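Local coordinates for protein putative D-arabinose 5-phosphate isomerase (Klebsiella pneumoniae subsp. pneumoniae, PDB 3K2V) that is the CBS-domain pair of a putative D-arabinose 5-phosphate isomerase, binds a CMP-linked 3-deoxyoctulosonic acid, and may serve as a regulatory module of the enzyme, at residues Q46-L49 with R50-L53. Sequence-based numbering, arbitrary orientation.
Sequences QATL and RDAL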
ATOM      1  N   GLN A  46      -8.995 -22.713   0.392  1.00 18.55           N
ATOM      2  CA  GLN A  46      -8.281 -23.508   1.399  1.00 19.40           C
ATOM      3  C   GLN A  46      -6.815 -23.080   1.603  1.00 17.95           C
ATOM      4  O   GLN A  46      -6.087 -23.744   2.317  1.00 17.69           O
ATOM      5  CB  GLN A  46      -8.317 -25.019   1.059  1.00 20.17           C
ATOM      6  CG  GLN A  46      -9.675 -25.561   0.584  1.00 25.79           C
ATOM      7  CD  GLN A  46     -10.828 -25.120   1.460  1.00 29.91           C
ATOM      8  OE1 GLN A  46     -10.723 -25.119   2.684  1.00 35.21           O
ATOM      9  NE2 GLN A  46     -11.939 -24.736   0.832  1.00 34.55           N
ATOM     10  N   ALA A  47      -6.382 -21.984   0.990  1.00 16.35           N
ATOM     11  CA  ALA A  47      -4.987 -21.539   1.134  1.00 16.18           C
ATOM     12  C   ALA A  47      -4.678 -21.144   2.576  1.00 15.15           C
ATOM     13  O   ALA A  47      -5.550 -20.672   3.297  1.00 14.84           O
ATOM     14  CB  ALA A  47      -4.697 -20.369   0.226  1.00 14.86           C
ATOM     15  N   THR A  48      -3.431 -21.331   2.981  1.00 14.87           N
ATOM     16  CA  THR A  48      -2.966 -20.825   4.257  1.00 14.64           C
ATOM     17  C   THR A  48      -2.666 -19.340   4.094  1.00 14.22           C
ATOM     18  O   THR A  48      -2.516 -18.833   2.968  1.00 14.04           O
ATOM     19  CB  THR A  48      -1.696 -21.539   4.745  1.00 14.37           C
ATOM     20  OG1 THR A  48      -0.616 -21.218   3.854  1.00 14.39           O
ATOM     21  CG2 THR A  48      -1.907 -23.048   4.830  1.00 16.16           C
ATOM     22  N   LEU A  49      -2.584 -18.634   5.208  1.00 13.42           N
ATOM     23  CA  LEU A  49      -2.148 -17.247   5.180  1.00 13.74           C
ATOM     24  C   LEU A  49      -0.758 -17.129   4.558  1.00 14.54           C
ATOM     25  O   LEU A  49      -0.532 -16.202   3.797  1.00 14.56           O
ATOM     26  CB  LEU A  49      -2.122 -16.650   6.582  1.00 13.56           C
ATOM     27  CG  LEU A  49      -1.550 -15.252   6.778  1.00 14.35           C
ATOM     28  CD1 LEU A  49      -2.202 -14.189   5.844  1.00 14.13           C
ATOM     29  CD2 LEU A  49      -1.681 -14.870   8.264  1.00 16.76           C
ATOM     30  N   ARG A  50       0.165 -18.043   4.895  1.00 14.55           N
ATOM     31  CA  ARG A  50       1.508 -18.011   4.297  1.00 15.55           C
ATOM     32  C   ARG A  50       1.458 -18.178   2.774  1.00 15.09           C
ATOM     33  O   ARG A  50       2.159 -17.469   2.076  1.00 14.78           O
ATOM     34  CB  ARG A  50       2.467 -19.076   4.878  1.00 15.32           C
ATOM     35  CG  ARG A  50       2.786 -18.947   6.356  1.00 19.99           C
ATOM     36  CD  ARG A  50       3.836 -17.902   6.710  1.00 22.95           C
ATOM     37  NE  ARG A  50       5.140 -18.058   6.059  1.00 22.35           N
ATOM     38  CZ  ARG A  50       6.141 -18.839   6.446  1.00 24.94           C
ATOM     39  NH1 ARG A  50       6.052 -19.624   7.486  1.00 26.96           N
ATOM     40  NH2 ARG A  50       7.262 -18.838   5.747  1.00 27.04           N
ATOM     41  N   ASP A  51       0.627 -19.093   2.272  1.00 15.10           N
ATOM     42  CA  ASP A  51       0.369 -19.200   0.834  1.00 15.70           C
ATOM     43  C   ASP A  51      -0.076 -17.867   0.244  1.00 15.45           C
ATOM     44  O   ASP A  51       0.336 -17.502  -0.866  1.00 15.17           O
ATOM     45  CB  ASP A  51      -0.756 -20.175   0.493  1.00 16.10           C
ATOM     46  CG  ASP A  51      -0.454 -21.624   0.832  1.00 20.62           C
ATOM     47  OD1 ASP A  51       0.750 -22.008   0.953  1.00 23.72           O
ATOM     48  OD2 ASP A  51      -1.466 -22.400   0.962  1.00 21.51           O
ATOM     49  N   ALA A  52      -0.992 -17.182   0.929  1.00 14.78           N
ATOM     50  CA  ALA A  52      -1.498 -15.905   0.438  1.00 15.09           C
ATOM     51  C   ALA A  52      -0.394 -14.858   0.408  1.00 15.32           C
ATOM     52  O   ALA A  52      -0.289 -14.089  -0.547  1.00 15.35           O
ATOM     53  CB  ALA A  52      -2.734 -15.402   1.293  1.00 14.73           C
ATOM     54  N   LEU A  53       0.444 -14.832   1.436  1.00 14.94           N
ATOM     55  CA  LEU A  53       1.546 -13.868   1.469  1.00 15.00           C
ATOM     56  C   LEU A  53       2.559 -14.091   0.350  1.00 15.23           C
ATOM     57  O   LEU A  53       3.040 -13.128  -0.241  1.00 14.42           O
ATOM     58  CB  LEU A  53       2.250 -13.882   2.827  1.00 14.93           C
ATOM     59  CG  LEU A  53       1.376 -13.495   4.002  1.00 15.40           C
ATOM     60  CD1 LEU A  53       2.246 -13.485   5.299  1.00 16.55           C
ATOM     61  CD2 LEU A  53       0.679 -12.123   3.827  1.00 14.27           C
TER
HETATM   62  O   HOH W   1       1.520 -22.778   3.573  1.00 27.48           O
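Thr48 and Asp51 grip each other reciprocally where the chain enters helix 49-59. The amide of Asp51 donates to the hydroxyl of Thr48 in a nearly straight bond, N to OG1 2.9 Å with 169° at the hydrogen, and in return Thr48 N donates to Asp51 OD2 at 3.0 Å. This second bond reaches the carboxylate from above its plane, 49° out of it. With CG anti to the carbonyl carbon (chi1 -65°), Asp51 folds its carboxylate back toward the Thr48 backbone, while the placing of OG1 between the backbone N and the carbonyl carbon in Thr48 directs it at the Asp51 amide. A water bridges the pair, 2.7 Å from Thr48 OG1 and donating to Asp51 OD1 at 2.8 Å. Together the two side-chain-to-backbone bonds make a capping box with Thr48 as N-cap, which satisfies amides that the first turn of a helix cannot pair within itself. The helical bonds then take over, Ala52 N to Thr48 O at 3.0 Å and Leu53 N to Leu49 O at 2.9 Å. Within this CBS domain the cap ends the loop that follows strand 42-43, and the backbone of Ala47 is hydrogen-bonded to Ile97. Beside the box, the methyl of Ala47 lies against Asp51, its CB 3.9 Å from OD2. One turn along, Leu49 CD1 meets Leu53 CD2 at 4.1 Å; both leucines pack on Phe77 of strand 73-78 and on Phe86 of the second subunit. Arg50 forms a salt bridge through NE with Asp87 OD1 of the second subunit.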